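Local atomic coordinates of hydrolase, haloacid dehalogenase-like family (Pseudomonas syringae pv. tomato, PDB entry 3S6J), a protein that is probably a metal-dependent sugar phosphatase of the haloacid dehalogenase family, whose hydrolase domain binds a calcium ion. Residues F11-G15 with T16-S20; E84-Q87 with H88-I91; G95-E98 with L99-L103. All blocks are in the same frame, centred on the assembly; numbering follows the deposited sequence.

Interaction 1: F11-G15 with T16-S20; sequences FDLDG and TLTDS. With CA (calcium ion), chain M.
One carbonyl oxygen, O of L13, gathers three backbone donors at once: the amides of T16, L17 and T18 all turn inward to it. L17 N, 2.9 Å from L13 O, lies in the carbonyl plane on a lone pair; T16 N sits well above that plane, and T18 N comes in tilted but straight at hydrogen, 173°. The loop closes further where G15 N donates to T18 O at 2.8 Å. With its backbone wound about this oxygen, the loop sends two ligands to calcium, D12 OD2 at 2.5 Å and D14 O at 2.4 Å; three waters and D172 complete the set. D12 OD2 also accepts T16 OG1 (2.7 Å) through its anti lone pair, and T16 OG1 can reach it because it stands beside its own backbone N (chi1 -66°). The other oxygen, D12 OD1, is salt-bridged to K147, so both carboxylate oxygens have partners. Behind the polar loop, L17 CD1 rests 3.8 Å from F11 CB, the two side chains crossing nearly at right angles. D12, D14 and T16 match the DxDx(T/V) signature that follows the first strand of the Rossmann-like core in haloacid dehalogenase-family hydrolases.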
loop_
_atom_site.group_PDB
_atom_site.type_symbol
_atom_site.label_atom_id
_atom_site.label_comp_id
_atom_site.label_asym_id
_atom_site.label_seq_id
_atom_site.Cartn_x
_atom_site.Cartn_y
_atom_site.Cartn_z
ATOM N N PHE E 11 8.935 -11.160 -16.264
ATOM C CA PHE E 11 8.000 -10.952 -15.173
ATOM C C PHE E 11 8.737 -10.580 -13.889
ATOM O O PHE E 11 9.726 -11.220 -13.519
ATOM C CB PHE E 11 7.212 -12.228 -14.899
ATOM C CG PHE E 11 6.155 -12.548 -15.921
ATOM C CD1 PHE E 11 4.883 -12.016 -15.812
ATOM C CD2 PHE E 11 6.420 -13.423 -16.957
ATOM C CE1 PHE E 11 3.903 -12.343 -16.734
ATOM C CE2 PHE E 11 5.446 -13.746 -17.886
ATOM C CZ PHE E 11 4.191 -13.202 -17.782
ATOM N N ASP E 12 8.260 -9.547 -13.211
ATOM C CA ASP E 12 8.636 -9.357 -11.823
ATOM C C ASP E 12 7.923 -10.458 -11.009
ATOM O O ASP E 12 7.033 -11.138 -11.536
ATOM C CB ASP E 12 8.232 -7.967 -11.352
ATOM C CG ASP E 12 8.342 -7.818 -9.857
ATOM O OD1 ASP E 12 9.474 -7.835 -9.344
ATOM O OD2 ASP E 12 7.291 -7.692 -9.200
ATOM N N LEU E 13 8.301 -10.651 -9.744
ATOM C CA LEU E 13 7.726 -11.758 -8.969
ATOM C C LEU E 13 6.828 -11.291 -7.824
ATOM O O LEU E 13 5.601 -11.381 -7.890
ATOM C CB LEU E 13 8.842 -12.667 -8.451
ATOM C CG LEU E 13 8.470 -13.939 -7.676
ATOM C CD1 LEU E 13 7.405 -14.781 -8.406
ATOM C CD2 LEU E 13 9.738 -14.763 -7.409
ATOM N N ASP E 14 7.464 -10.796 -6.776
ATOM C CA ASP E 14 6.799 -10.281 -5.593
ATOM C C ASP E 14 5.860 -9.108 -5.957
ATOM O O ASP E 14 6.321 -8.038 -6.321
ATOM C CB ASP E 14 7.917 -9.893 -4.609
ATOM C CG ASP E 14 7.472 -8.949 -3.517
ATOM O OD1 ASP E 14 8.143 -7.907 -3.350
ATOM O OD2 ASP E 14 6.494 -9.246 -2.800
ATOM N N GLY E 15 4.544 -9.331 -5.901
ATOM C CA GLY E 15 3.571 -8.280 -6.162
ATOM C C GLY E 15 2.996 -8.359 -7.558
ATOM O O GLY E 15 2.035 -7.664 -7.897
ATOM N N THR E 16 3.574 -9.234 -8.369
ATOM C CA THR E 16 3.249 -9.298 -9.782
ATOM C C THR E 16 2.664 -10.674 -10.094
ATOM O O THR E 16 1.590 -10.773 -10.705
ATOM C CB THR E 16 4.498 -9.005 -10.650
ATOM O OG1 THR E 16 4.924 -7.638 -10.459
ATOM C CG2 THR E 16 4.222 -9.273 -12.133
ATOM N N LEU E 17 3.359 -11.731 -9.664
ATOM C CA LEU E 17 2.828 -13.094 -9.771
ATOM C C LEU E 17 2.366 -13.668 -8.411
ATOM O O LEU E 17 1.440 -14.470 -8.357
ATOM C CB LEU E 17 3.829 -14.035 -10.455
ATOM C CG LEU E 17 4.263 -13.653 -11.869
ATOM C CD1 LEU E 17 5.508 -14.438 -12.330
ATOM C CD2 LEU E 17 3.115 -13.802 -12.861
ATOM N N THR E 18 3.010 -13.249 -7.323
ATOM C CA THR E 18 2.592 -13.658 -5.992
ATOM C C THR E 18 2.187 -12.457 -5.156
ATOM O O THR E 18 2.812 -11.385 -5.236
ATOM C CB THR E 18 3.721 -14.397 -5.221
ATOM O OG1 THR E 18 4.928 -13.630 -5.283
ATOM C CG2 THR E 18 3.956 -15.775 -5.801
ATOM N N ASP E 19 1.173 -12.653 -4.315
ATOM C CA ASP E 19 0.692 -11.595 -3.429
ATOM C C ASP E 19 1.587 -11.466 -2.191
ATOM O O ASP E 19 1.215 -11.886 -1.088
ATOM C CB ASP E 19 -0.755 -11.859 -3.035
ATOM C CG ASP E 19 -1.407 -10.672 -2.379
ATOM O OD1 ASP E 19 -0.726 -9.634 -2.216
ATOM O OD2 ASP E 19 -2.609 -10.785 -2.027
ATOM N N SER E 20 2.763 -10.875 -2.377
ATOM C CA SER E 20 3.773 -10.881 -1.322
ATOM C C SER E 20 4.385 -9.528 -0.940
ATOM O O SER E 20 5.190 -9.465 -0.015
ATOM C CB SER E 20 4.888 -11.872 -1.662
ATOM O OG SER E 20 5.383 -11.658 -2.961
HETATM CA CA CA M . 7.609 -6.196 -7.195
HETATM O O HOH W 1 9.172 -4.672 -8.249
HETATM O O HOH W 2 9.451 -6.539 -5.465
HETATM O O HOH W 3 6.874 -4.346 -5.414
#

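Interaction 2: E84-Q87 with H88-I91; sequences ERLQ and HQII
The imidazole of H88 carries the CG methylene of Q87 over one face, while a water lies in its plane at the edge. Q87 CG stands 3.7 Å from the ring centroid, 27° off the normal and displaced toward the rim, which makes this a CH-pi contact. The setting is a 3-10 turn at the exit of helix 69-85, where the chain leaves the helix and heads for the short strand 91-92. Neighbours in sequence can meet in this way because Q87 places CG between its backbone N and carbonyl carbon (chi1 64°); the extended chain then runs beside the histidine, both side chains pointing the same way. The amide of Q87 is not laid flat on the ring: its plane stands almost perpendicular to it, at 88°.

The edge water ties ring and backbone together. It accepts from H88 N at 2.7 Å, donates to R85 O at 3.1 Å, and lies 3.2 Å from H88 ND1, so the backbone at R85 and the ring share one solvent molecule.

Along the backbone, Q89 N donates to L86 O at 3.0 Å, the i to i+3 spacing of a 3-10 turn. A weak bond of the same spacing follows from I90 N to Q87 O. I90 itself turns into the fold and packs on helix 118-127, whereas R85 forms a salt bridge with E30, linking this region to helix 21-34. The side chains of L86 and Q89 pass each other at a slant. The amide oxygen of Q89 accepts from Q23, while Q89 NE2 lies 3.9 Å from L86 CD2.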
loop_
_atom_site.group_PDB
_atom_site.type_symbol
_atom_site.label_atom_id
_atom_site.label_comp_id
_atom_site.label_asym_id
_atom_site.label_seq_id
_atom_site.Cartn_x
_atom_site.Cartn_y
_atom_site.Cartn_z
ATOM N N GLU E 84 10.844 -15.062 6.220
ATOM C CA GLU E 84 10.683 -16.494 6.396
ATOM C C GLU E 84 9.489 -16.759 7.304
ATOM O O GLU E 84 8.660 -17.631 7.020
ATOM C CB GLU E 84 11.943 -17.127 7.007
ATOM C CG GLU E 84 13.239 -16.899 6.220
ATOM C CD GLU E 84 14.463 -17.543 6.888
ATOM O OE1 GLU E 84 15.612 -17.076 6.640
ATOM O OE2 GLU E 84 14.272 -18.514 7.669
ATOM N N ARG E 85 9.389 -16.007 8.399
ATOM C CA ARG E 85 8.307 -16.239 9.356
ATOM C C ARG E 85 6.947 -15.961 8.730
ATOM O O ARG E 85 5.927 -16.407 9.226
ATOM C CB ARG E 85 8.506 -15.415 10.632
ATOM C CG ARG E 85 9.702 -15.873 11.474
ATOM C CD ARG E 85 9.789 -15.166 12.817
ATOM N NE ARG E 85 10.077 -13.737 12.696
ATOM C CZ ARG E 85 11.294 -13.195 12.770
ATOM N NH1 ARG E 85 12.366 -13.963 12.960
ATOM N NH2 ARG E 85 11.439 -11.877 12.645
ATOM N N LEU E 86 6.925 -15.241 7.620
ATOM C CA LEU E 86 5.658 -14.915 6.984
ATOM C C LEU E 86 5.387 -15.764 5.731
ATOM O O LEU E 86 4.417 -15.529 5.003
ATOM C CB LEU E 86 5.625 -13.431 6.633
ATOM C CG LEU E 86 5.787 -12.497 7.826
ATOM C CD1 LEU E 86 6.219 -11.113 7.378
ATOM C CD2 LEU E 86 4.512 -12.435 8.638
ATOM N N GLN E 87 6.246 -16.747 5.484
ATOM C CA GLN E 87 6.214 -17.476 4.214
ATOM C C GLN E 87 4.873 -18.127 3.845
ATOM O O GLN E 87 4.528 -18.193 2.662
ATOM C CB GLN E 87 7.316 -18.530 4.165
ATOM C CG GLN E 87 7.166 -19.624 5.196
ATOM C CD GLN E 87 8.295 -20.639 5.144
ATOM O OE1 GLN E 87 9.242 -20.505 4.357
ATOM N NE2 GLN E 87 8.195 -21.672 5.979
ATOM N N HIS E 88 4.126 -18.611 4.836
ATOM C CA HIS E 88 2.895 -19.347 4.555
ATOM C C HIS E 88 1.702 -18.436 4.257
ATOM O O HIS E 88 0.605 -18.907 3.944
ATOM C CB HIS E 88 2.574 -20.304 5.701
ATOM C CG HIS E 88 3.660 -21.293 5.971
ATOM N ND1 HIS E 88 4.646 -21.084 6.910
ATOM C CD2 HIS E 88 3.934 -22.498 5.404
ATOM C CE1 HIS E 88 5.472 -22.115 6.926
ATOM N NE2 HIS E 88 5.060 -22.986 6.019
ATOM N N GLN E 89 1.916 -17.131 4.363
ATOM C CA GLN E 89 0.850 -16.175 4.088
ATOM C C GLN E 89 0.769 -15.899 2.594
ATOM O O GLN E 89 -0.248 -15.400 2.098
ATOM C CB GLN E 89 1.101 -14.866 4.848
ATOM C CG GLN E 89 0.925 -14.990 6.352
ATOM C CD GLN E 89 0.975 -13.642 7.050
ATOM O OE1 GLN E 89 1.198 -12.609 6.413
ATOM N NE2 GLN E 89 0.771 -13.644 8.365
ATOM N N ILE E 90 1.844 -16.250 1.888
ATOM C CA ILE E 90 2.002 -15.892 0.486
ATOM C C ILE E 90 1.211 -16.772 -0.466
ATOM O O ILE E 90 1.426 -17.981 -0.554
ATOM C CB ILE E 90 3.478 -15.908 0.058
ATOM C CG1 ILE E 90 4.285 -14.953 0.935
ATOM C CG2 ILE E 90 3.602 -15.549 -1.438
ATOM C CD1 ILE E 90 5.698 -14.773 0.470
ATOM N N ILE E 91 0.319 -16.129 -1.204
ATOM C CA ILE E 91 -0.591 -16.801 -2.112
ATOM C C ILE E 91 -0.253 -16.341 -3.529
ATOM O O ILE E 91 0.321 -15.262 -3.717
ATOM C CB ILE E 91 -2.043 -16.428 -1.726
ATOM C CG1 ILE E 91 -2.241 -16.713 -0.226
ATOM C CG2 ILE E 91 -3.054 -17.165 -2.589
ATOM C CD1 ILE E 91 -3.134 -15.697 0.539
HETATM O O HOH W 4 3.898 -18.049 7.506
#

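Interaction 3: G95-E98 with L99-L103; sequences GAVE and LLETL
E98, L99 and V97 bury much of the surface in this contact, which forms the first turns of helix 96-105, an alpha-helix beside the parallel sheet of the Rossmann-like core. G95, at the N-cap position with a positive phi of 86°, starts the helix: its carbonyl O receives L99 N at 2.7 Å, the first of the i to i+4 bonds. L99 CB rests against that same oxygen, but the rest of the side chain leads away from the turn. With CG anti to the backbone N (chi1 178°), the far end of the side chain meets F11 of the central strand 8-11 and L216 of helix 212-217.

V97 works on another side of the helix. Its O takes the amide of E101 at 2.8 Å, with the hydrogen almost on the line between the atoms (176°). One turn on, the side chain of E101 folds back over the valine: its CD lies 3.7 Å from V97 CG1, the methyl that is anti to its own backbone N. The glutamate thus crosses the valine at a slant, its CG and carboxylate group near that one methyl. A96 and L100 face the interior; A96 O accepts L100 N, and L100 packs on F11 and W110.

E98 extends its own chain outward, and its main role across the turn belongs to its carbonyl. That oxygen accepts twice from T102, whose hydroxyl is turned back toward the preceding turn. T102 N and T102 OG1 approach from opposite faces of the carbonyl plane, at 2.8 and 2.7 Å from E98 O respectively.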
loop_
_atom_site.group_PDB
_atom_site.type_symbol
_atom_site.label_atom_id
_atom_site.label_comp_id
_atom_site.label_asym_id
_atom_site.label_seq_id
_atom_site.Cartn_x
_atom_site.Cartn_y
_atom_site.Cartn_z
ATOM N N GLY E 95 -4.791 -15.537 -11.814
ATOM C CA GLY E 95 -4.392 -15.582 -13.204
ATOM C C GLY E 95 -2.927 -15.845 -13.404
ATOM O O GLY E 95 -2.489 -16.097 -14.523
ATOM N N ALA E 96 -2.165 -15.770 -12.311
ATOM C CA ALA E 96 -0.705 -15.859 -12.356
ATOM C C ALA E 96 -0.215 -17.169 -12.952
ATOM O O ALA E 96 0.607 -17.185 -13.869
ATOM C CB ALA E 96 -0.132 -15.683 -10.967
ATOM N N VAL E 97 -0.690 -18.275 -12.401
ATOM C CA VAL E 97 -0.314 -19.581 -12.919
ATOM C C VAL E 97 -0.900 -19.766 -14.316
ATOM O O VAL E 97 -0.191 -20.151 -15.248
ATOM C CB VAL E 97 -0.784 -20.716 -11.983
ATOM C CG1 VAL E 97 -0.783 -22.038 -12.720
ATOM C CG2 VAL E 97 0.102 -20.779 -10.738
ATOM N N GLU E 98 -2.187 -19.467 -14.463
ATOM C CA GLU E 98 -2.837 -19.611 -15.759
ATOM C C GLU E 98 -2.146 -18.822 -16.861
ATOM O O GLU E 98 -2.088 -19.288 -18.007
ATOM C CB GLU E 98 -4.303 -19.205 -15.705
ATOM C CG GLU E 98 -4.989 -19.315 -17.059
ATOM C CD GLU E 98 -6.479 -19.097 -16.962
ATOM O OE1 GLU E 98 -6.914 -18.681 -15.872
ATOM O OE2 GLU E 98 -7.218 -19.345 -17.957
ATOM N N LEU E 99 -1.635 -17.632 -16.529
ATOM C CA LEU E 99 -0.904 -16.816 -17.506
ATOM C C LEU E 99 0.363 -17.544 -17.914
ATOM O O LEU E 99 0.686 -17.636 -19.101
ATOM C CB LEU E 99 -0.567 -15.426 -16.949
ATOM C CG LEU E 99 0.235 -14.483 -17.866
ATOM C CD1 LEU E 99 -0.473 -14.275 -19.222
ATOM C CD2 LEU E 99 0.542 -13.131 -17.198
ATOM N N LEU E 100 1.079 -18.079 -16.932
ATOM C CA LEU E 100 2.343 -18.757 -17.224
ATOM C C LEU E 100 2.096 -20.007 -18.061
ATOM O O LEU E 100 2.807 -20.258 -19.033
ATOM C CB LEU E 100 3.096 -19.095 -15.942
ATOM C CG LEU E 100 3.682 -17.890 -15.198
ATOM C CD1 LEU E 100 4.223 -18.313 -13.840
ATOM C CD2 LEU E 100 4.770 -17.191 -16.042
ATOM N N GLU E 101 1.069 -20.769 -17.684
ATOM C CA GLU E 101 0.629 -21.928 -18.449
ATOM C C GLU E 101 0.234 -21.550 -19.877
ATOM O O GLU E 101 0.566 -22.267 -20.830
ATOM C CB GLU E 101 -0.540 -22.618 -17.741
ATOM C CG GLU E 101 -0.148 -23.245 -16.412
ATOM C CD GLU E 101 -1.276 -24.023 -15.749
ATOM O OE1 GLU E 101 -2.460 -23.645 -15.910
ATOM O OE2 GLU E 101 -0.968 -25.013 -15.048
ATOM N N THR E 102 -0.458 -20.423 -20.032
ATOM C CA THR E 102 -0.843 -19.961 -21.364
ATOM C C THR E 102 0.382 -19.718 -22.239
ATOM O O THR E 102 0.405 -20.117 -23.402
ATOM C CB THR E 102 -1.701 -18.698 -21.322
ATOM O OG1 THR E 102 -2.875 -18.942 -20.537
ATOM C CG2 THR E 102 -2.128 -18.297 -22.733
ATOM N N LEU E 103 1.404 -19.083 -21.672
ATOM C CA LEU E 103 2.615 -18.766 -22.415
ATOM C C LEU E 103 3.369 -20.014 -22.871
ATOM O O LEU E 103 3.856 -20.073 -23.993
ATOM C CB LEU E 103 3.550 -17.877 -21.580
ATOM C CG LEU E 103 2.997 -16.514 -21.164
ATOM C CD1 LEU E 103 4.014 -15.767 -20.299
ATOM C CD2 LEU E 103 2.615 -15.687 -22.383
#

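The three contacts follow one another along the chain within the haloacid dehalogenase-like hydrolase domain, and interaction 1 is the one that touches both others. Its centre lies about 13 Å from each, while the centres of interactions 2 and 3 are about 22 Å apart. Toward interaction 2, strand 18-19 pairs antiparallel with strand 91-92 through D19 N and I91 O, 2.8 Å apart and probably hydrogen-bonded, and S20 packs on I90. Toward interaction 3, the ring of F11 enters a cluster made by L99, L100 and L103. The calcium-binding loop after strand 8-11 is therefore joined both to the exit of helix 69-85 and to helix 96-105 flanking the parallel sheet.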